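Local coordinates for AA9 family lytic polysaccharide monooxygenase cel61B (Hypocrea jecorina, PDB 2VTC), which oxidatively cleaves glycosidic bonds in crystalline and amorphous polysaccharides such as cellulose, using an active-site copper ion and O2 or hydrogen peroxide, at residues H20-Y32 against S95-H108. Numbering follows the deposited sequence.
Sequences HGQVQNFTINGQY and SNIVFQWGPGVWPH. With NI (nickel (II) ion), chain E; NAG (2-acetamido-2-deoxy-beta-D-glucopyranose), chain C; NAG (2-acetamido-2-deoxy-beta-D-glucopyranose), chain B.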
loop_
_atom_site.group_PDB
_atom_site.type_symbol
_atom_site.label_atom_id
_atom_site.label_comp_id
_atom_site.label_asym_id
_atom_site.label_seq_id
_atom_site.Cartn_x
_atom_site.Cartn_y
_atom_site.Cartn_z
ATOM N N HIS A 20 -6.266 -7.878 -9.338
ATOM C CA HIS A 20 -6.927 -8.355 -8.070
ATOM C C HIS A 20 -5.993 -9.204 -7.230
ATOM O O HIS A 20 -5.255 -10.044 -7.749
ATOM C CB HIS A 20 -8.207 -9.128 -8.414
ATOM C CG HIS A 20 -9.351 -8.263 -8.846
ATOM N ND1 HIS A 20 -9.218 -7.214 -9.729
ATOM C CD2 HIS A 20 -10.663 -8.293 -8.501
ATOM C CE1 HIS A 20 -10.394 -6.640 -9.916
ATOM N NE2 HIS A 20 -11.291 -7.281 -9.184
ATOM N N GLY A 21 -6.027 -8.983 -5.905
ATOM C CA GLY A 21 -5.132 -9.652 -4.977
ATOM C C GLY A 21 -5.053 -8.826 -3.695
ATOM O O GLY A 21 -5.520 -7.693 -3.678
ATOM N N GLN A 22 -4.458 -9.385 -2.653
ATOM C CA GLN A 22 -4.292 -8.664 -1.374
ATOM C C GLN A 22 -2.966 -9.050 -0.731
ATOM O O GLN A 22 -2.385 -10.082 -1.071
ATOM C CB GLN A 22 -5.471 -8.991 -0.435
ATOM C CG GLN A 22 -5.455 -10.428 0.087
ATOM C CD GLN A 22 -6.665 -10.809 0.936
ATOM O OE1 GLN A 22 -7.443 -9.955 1.402
ATOM N NE2 GLN A 22 -6.832 -12.103 1.132
ATOM N N VAL A 23 -2.472 -8.236 0.208
ATOM C CA VAL A 23 -1.307 -8.618 0.982
ATOM C C VAL A 23 -1.794 -9.586 2.057
ATOM O O VAL A 23 -2.590 -9.207 2.915
ATOM C CB VAL A 23 -0.595 -7.378 1.617
ATOM C CG1 VAL A 23 0.446 -7.808 2.630
ATOM C CG2 VAL A 23 0.045 -6.540 0.530
ATOM N N GLN A 24 -1.354 -10.842 1.986
ATOM C CA GLN A 24 -1.857 -11.863 2.919
ATOM C C GLN A 24 -0.959 -12.079 4.120
ATOM O O GLN A 24 -1.400 -12.590 5.171
ATOM C CB GLN A 24 -2.098 -13.189 2.184
ATOM C CG GLN A 24 -3.217 -13.130 1.195
ATOM C CD GLN A 24 -3.870 -14.492 0.940
ATOM O OE1 GLN A 24 -5.082 -14.575 0.729
ATOM N NE2 GLN A 24 -3.072 -15.548 0.950
ATOM N N ASN A 25 0.306 -11.713 3.947
ATOM C CA ASN A 25 1.318 -11.800 4.967
ATOM C C ASN A 25 2.531 -11.013 4.505
ATOM O O ASN A 25 2.554 -10.478 3.379
ATOM C CB ASN A 25 1.660 -13.261 5.337
ATOM C CG ASN A 25 2.007 -14.138 4.119
ATOM O OD1 ASN A 25 3.042 -13.936 3.477
ATOM N ND2 ASN A 25 1.157 -15.150 3.853
ATOM N N PHE A 26 3.500 -10.877 5.390
ATOM C CA PHE A 26 4.688 -10.092 5.106
ATOM C C PHE A 26 5.784 -10.505 6.068
ATOM O O PHE A 26 5.498 -11.072 7.148
ATOM C CB PHE A 26 4.380 -8.568 5.172
ATOM C CG PHE A 26 3.845 -8.096 6.519
ATOM C CD1 PHE A 26 4.694 -7.469 7.427
ATOM C CD2 PHE A 26 2.492 -8.266 6.853
ATOM C CE1 PHE A 26 4.204 -7.028 8.685
ATOM C CE2 PHE A 26 1.992 -7.828 8.104
ATOM C CZ PHE A 26 2.856 -7.204 9.007
ATOM N N THR A 27 7.027 -10.242 5.674
ATOM C CA THR A 27 8.184 -10.521 6.507
ATOM C C THR A 27 8.891 -9.243 6.913
ATOM O O THR A 27 8.902 -8.253 6.172
ATOM C CB THR A 27 9.218 -11.484 5.842
ATOM O OG1 THR A 27 9.780 -10.876 4.662
ATOM C CG2 THR A 27 8.582 -12.816 5.524
ATOM N N ILE A 28 9.452 -9.261 8.116
ATOM C CA ILE A 28 10.310 -8.190 8.591
ATOM C C ILE A 28 11.649 -8.821 8.964
ATOM O O ILE A 28 11.693 -9.715 9.808
ATOM C CB ILE A 28 9.686 -7.465 9.809
ATOM C CG1 ILE A 28 8.340 -6.821 9.428
ATOM C CG2 ILE A 28 10.656 -6.414 10.341
ATOM C CD1 ILE A 28 7.462 -6.412 10.615
ATOM N N ASN A 29 12.729 -8.366 8.323
ATOM C CA ASN A 29 14.037 -9.034 8.429
ATOM C C ASN A 29 13.906 -10.562 8.387
ATOM O O ASN A 29 14.497 -11.283 9.199
ATOM C CB ASN A 29 14.803 -8.564 9.675
ATOM C CG ASN A 29 14.901 -7.060 9.757
ATOM O OD1 ASN A 29 15.315 -6.391 8.802
ATOM N ND2 ASN A 29 14.506 -6.512 10.900
ATOM N N GLY A 30 13.105 -11.046 7.442
ATOM C CA GLY A 30 12.907 -12.477 7.260
ATOM C C GLY A 30 11.797 -13.103 8.086
ATOM O O GLY A 30 11.301 -14.172 7.733
ATOM N N GLN A 31 11.391 -12.434 9.168
ATOM C CA GLN A 31 10.448 -12.998 10.140
ATOM C C GLN A 31 8.985 -12.870 9.703
ATOM O O GLN A 31 8.521 -11.776 9.383
ATOM C CB GLN A 31 10.659 -12.344 11.519
ATOM C CG GLN A 31 12.139 -12.237 11.970
ATOM C CD GLN A 31 12.803 -13.599 12.208
ATOM O OE1 GLN A 31 12.272 -14.447 12.931
ATOM N NE2 GLN A 31 13.977 -13.805 11.598
ATOM N N TYR A 32 8.266 -13.991 9.701
ATOM C CA TYR A 32 6.867 -14.053 9.259
ATOM C C TYR A 32 5.872 -13.287 10.147
ATOM O O TYR A 32 5.911 -13.371 11.388
ATOM C CB TYR A 32 6.402 -15.503 9.148
ATOM C CG TYR A 32 4.999 -15.667 8.616
ATOM C CD1 TYR A 32 4.760 -15.754 7.238
ATOM C CD2 TYR A 32 3.906 -15.733 9.483
ATOM C CE1 TYR A 32 3.488 -15.912 6.748
ATOM C CE2 TYR A 32 2.614 -15.891 8.992
ATOM C CZ TYR A 32 2.415 -15.969 7.624
ATOM O OH TYR A 32 1.146 -16.124 7.124
ATOM N N SER A 95 14.976 -1.741 8.725
ATOM C CA SER A 95 14.531 -3.082 8.356
ATOM C C SER A 95 13.867 -3.110 6.975
ATOM O O SER A 95 13.325 -2.101 6.507
ATOM C CB SER A 95 13.551 -3.646 9.395
ATOM O OG SER A 95 14.172 -3.774 10.665
ATOM N N ASN A 96 13.923 -4.272 6.325
ATOM C CA ASN A 96 13.195 -4.488 5.090
ATOM C C ASN A 96 11.896 -5.227 5.361
ATOM O O ASN A 96 11.874 -6.255 6.054
ATOM C CB ASN A 96 14.041 -5.260 4.062
ATOM C CG ASN A 96 15.233 -4.453 3.550
ATOM O OD1 ASN A 96 16.383 -4.905 3.627
ATOM N ND2 ASN A 96 14.975 -3.268 3.030
ATOM N N ILE A 97 10.810 -4.672 4.832
ATOM C CA ILE A 97 9.535 -5.355 4.804
ATOM C C ILE A 97 9.439 -6.004 3.438
ATOM O O ILE A 97 9.831 -5.398 2.434
ATOM C CB ILE A 97 8.336 -4.361 4.940
ATOM C CG1 ILE A 97 8.524 -3.435 6.150
ATOM C CG2 ILE A 97 6.997 -5.132 4.967
ATOM C CD1 ILE A 97 7.721 -2.140 6.051
ATOM N N VAL A 98 8.913 -7.223 3.401
ATOM C CA VAL A 98 8.596 -7.868 2.133
ATOM C C VAL A 98 7.124 -8.200 2.126
ATOM O O VAL A 98 6.668 -9.085 2.858
ATOM C CB VAL A 98 9.466 -9.145 1.856
ATOM C CG1 VAL A 98 9.161 -9.682 0.470
ATOM C CG2 VAL A 98 10.957 -8.844 1.990
ATOM N N PHE A 99 6.370 -7.452 1.323
ATOM C CA PHE A 99 4.933 -7.657 1.222
ATOM C C PHE A 99 4.695 -8.835 0.283
ATOM O O PHE A 99 5.232 -8.861 -0.827
ATOM C CB PHE A 99 4.224 -6.402 0.687
ATOM C CG PHE A 99 4.320 -5.206 1.597
ATOM C CD1 PHE A 99 3.394 -5.040 2.628
ATOM C CD2 PHE A 99 5.304 -4.234 1.410
ATOM C CE1 PHE A 99 3.453 -3.918 3.478
ATOM C CE2 PHE A 99 5.388 -3.107 2.256
ATOM C CZ PHE A 99 4.444 -2.962 3.292
ATOM N N GLN A 100 3.903 -9.796 0.743
ATOM C CA GLN A 100 3.556 -10.969 -0.057
ATOM C C GLN A 100 2.116 -10.872 -0.529
ATOM O O GLN A 100 1.165 -10.944 0.259
ATOM C CB GLN A 100 3.800 -12.260 0.736
ATOM C CG GLN A 100 3.235 -13.518 0.069
ATOM C CD GLN A 100 4.041 -13.960 -1.152
ATOM O OE1 GLN A 100 3.598 -13.810 -2.304
ATOM N NE2 GLN A 100 5.216 -14.497 -0.905
ATOM N N TRP A 101 1.950 -10.696 -1.837
ATOM C CA TRP A 101 0.630 -10.621 -2.435
ATOM C C TRP A 101 0.110 -12.017 -2.804
ATOM O O TRP A 101 0.898 -12.947 -3.045
ATOM C CB TRP A 101 0.656 -9.727 -3.683
ATOM C CG TRP A 101 0.870 -8.264 -3.374
ATOM C CD1 TRP A 101 2.053 -7.658 -3.106
ATOM C CD2 TRP A 101 -0.139 -7.246 -3.308
ATOM N NE1 TRP A 101 1.853 -6.314 -2.868
ATOM C CE2 TRP A 101 0.518 -6.032 -3.000
ATOM C CE3 TRP A 101 -1.532 -7.239 -3.494
ATOM C CZ2 TRP A 101 -0.173 -4.810 -2.850
ATOM C CZ3 TRP A 101 -2.233 -6.022 -3.351
ATOM C CH2 TRP A 101 -1.534 -4.820 -3.025
ATOM N N GLY A 102 -1.207 -12.158 -2.833
ATOM C CA GLY A 102 -1.805 -13.464 -3.111
ATOM C C GLY A 102 -3.311 -13.433 -3.011
ATOM O O GLY A 102 -3.904 -12.347 -2.895
ATOM N N PRO A 103 -3.954 -14.620 -3.023
ATOM C CA PRO A 103 -3.352 -15.975 -3.044
ATOM C C PRO A 103 -2.827 -16.438 -4.419
ATOM O O PRO A 103 -1.986 -17.350 -4.486
ATOM C CB PRO A 103 -4.507 -16.881 -2.599
ATOM C CG PRO A 103 -5.762 -16.147 -3.030
ATOM C CD PRO A 103 -5.429 -14.656 -3.016
ATOM N N GLY A 104 -3.324 -15.831 -5.489
ATOM C CA GLY A 104 -2.881 -16.190 -6.842
ATOM C C GLY A 104 -1.797 -15.265 -7.372
ATOM O O GLY A 104 -1.496 -14.233 -6.776
ATOM N N VAL A 105 -1.196 -15.651 -8.497
ATOM C CA VAL A 105 -0.226 -14.806 -9.199
ATOM C C VAL A 105 -0.842 -13.443 -9.546
ATOM O O VAL A 105 -1.988 -13.364 -9.998
ATOM C CB VAL A 105 0.315 -15.520 -10.479
ATOM C CG1 VAL A 105 1.379 -14.671 -11.167
ATOM C CG2 VAL A 105 0.912 -16.878 -10.098
ATOM N N TRP A 106 -0.099 -12.363 -9.297
ATOM C CA TRP A 106 -0.595 -11.025 -9.632
ATOM C C TRP A 106 -0.904 -10.872 -11.149
ATOM O O TRP A 106 -0.019 -11.110 -11.977
ATOM C CB TRP A 106 0.363 -9.930 -9.128
ATOM C CG TRP A 106 -0.120 -8.524 -9.390
ATOM C CD1 TRP A 106 0.428 -7.624 -10.264
ATOM C CD2 TRP A 106 -1.228 -7.853 -8.771
ATOM N NE1 TRP A 106 -0.269 -6.452 -10.241
ATOM C CE2 TRP A 106 -1.295 -6.557 -9.335
ATOM C CE3 TRP A 106 -2.167 -8.219 -7.790
ATOM C CZ2 TRP A 106 -2.269 -5.612 -8.957
ATOM C CZ3 TRP A 106 -3.147 -7.276 -7.426
ATOM C CH2 TRP A 106 -3.189 -5.997 -8.007
ATOM N N PRO A 107 -2.164 -10.525 -11.499
ATOM C CA PRO A 107 -2.663 -10.431 -12.902
ATOM C C PRO A 107 -2.127 -9.379 -13.903
ATOM O O PRO A 107 -2.613 -9.354 -15.033
ATOM C CB PRO A 107 -4.178 -10.465 -12.769
ATOM C CG PRO A 107 -4.427 -9.927 -11.408
ATOM C CD PRO A 107 -3.259 -10.305 -10.535
ATOM N N HIS A 108 -1.336 -8.380 -13.510
ATOM C CA HIS A 108 -1.560 -6.959 -13.841
ATOM C C HIS A 108 -0.113 -6.492 -14.067
ATOM O O HIS A 108 0.567 -6.086 -13.127
ATOM C CB HIS A 108 -2.256 -6.076 -12.812
ATOM C CG HIS A 108 -3.729 -6.301 -12.729
ATOM N ND1 HIS A 108 -4.511 -6.591 -13.832
ATOM C CD2 HIS A 108 -4.563 -6.290 -11.664
ATOM C CE1 HIS A 108 -5.762 -6.758 -13.443
ATOM N NE2 HIS A 108 -5.821 -6.572 -12.136
HETATM NI NI NI E . -7.262 -7.032 -10.741
HETATM C C1 NAG C . 1.411 -15.994 2.698
HETATM C C2 NAG C . 0.976 -17.432 3.013
HETATM C C3 NAG C . 1.112 -18.366 1.789
HETATM C C4 NAG C . 0.538 -17.750 0.501
HETATM C C5 NAG C . 0.911 -16.258 0.400
HETATM C C6 NAG C . 0.269 -15.527 -0.775
HETATM C C7 NAG C . 1.078 -18.538 5.192
HETATM C C8 NAG C . 1.957 -19.198 6.211
HETATM N N2 NAG C . 1.702 -17.996 4.140
HETATM O O3 NAG C . 0.477 -19.607 2.068
HETATM O O4 NAG C . 1.032 -18.422 -0.651
HETATM O O5 NAG C . 0.605 -15.561 1.609
HETATM O O6 NAG C . -1.106 -15.808 -0.897
HETATM O O7 NAG C . -0.147 -18.513 5.342
HETATM C C1 NAG B . -0.016 -19.138 -1.331
HETATM C C2 NAG B . 0.396 -19.351 -2.793
HETATM C C3 NAG B . -0.523 -20.337 -3.528
HETATM C C4 NAG B . -0.855 -21.572 -2.688
HETATM C C5 NAG B . -1.321 -21.145 -1.291
HETATM C C6 NAG B . -1.653 -22.347 -0.405
HETATM C C7 NAG B . 1.569 -17.421 -3.778
HETATM C C8 NAG B . 1.447 -16.224 -4.667
HETATM N N2 NAG B . 0.441 -18.090 -3.527
HETATM O O3 NAG B . 0.126 -20.750 -4.712
HETATM O O4 NAG B . -1.842 -22.361 -3.328
HETATM O O5 NAG B . -0.288 -20.377 -0.686
HETATM O O6 NAG B . -0.489 -23.126 -0.212
HETATM O O7 NAG B . 2.669 -17.707 -3.309
HETATM O O HOH W 1 -2.734 -11.530 -6.718
HETATM O O HOH W 2 11.762 -9.200 5.157
HETATM O O HOH W 3 -7.900 -8.789 -11.803
HETATM O O HOH W 4 -7.982 -6.201 -11.250
#
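Gln22 and Gly102 exchange two backbone hydrogen bonds, as do Thr27 and Val98, joining strands 22-28 and 96-102 antiparallel within the AA9 immunoglobulin-like sandwich. Between them Gln100 O accepts from Gln24 N while Gln100 N donates to Asn25 O, two residues facing one: a classic beta bulge. Asn29 ND2 donates to Ser95 OG (2.8 Å), whose second partner is Ala92 O.

Apolar packing fills the face bearing Val23, Phe26, Ile28, Ile97, Phe99 and Trp101. With Val23 CG1 anti to the backbone N (chi1 169°), CG2 falls anti to the carbonyl carbon and over the Trp101 indole, 3.8 Å from the five-ring centroid, a CH-pi contact; CG1 meets the edge of Phe99. The buried Trp101 NE1 is hydrogen-bonded to His178 NE2 and so satisfied.

The opposite face, bearing Gln22, Asn25, Thr27, Val98 and Gln100, is largely polar and carries the glycan on Asn25 ND2; a side chain on Gly102 would strike that sugar's O6. Gln24 belongs to the bulge: its OE1 takes the in-plane amide NE2 of Gln22 on a lone pair (3.1 Å), while its NE2 lies 2.7 Å from the same O6. With an alanine in place of Gln24, Gln22 NE2 would probably lose this acceptor and the sugar an amide neighbour.

Trp106 lays CZ3 3.4 Å from His20 C. Nickel, replacing the native copper, is bound by His20 N (1.9 Å), His20 ND1 (2.2 Å) and His108 NE2 (2.1 Å), with Tyr195 OH completing the protein ligands. Strand pairing thus sets the mature N-terminal residue beside His108, letting its amine join both imidazoles on the metal: the histidine brace.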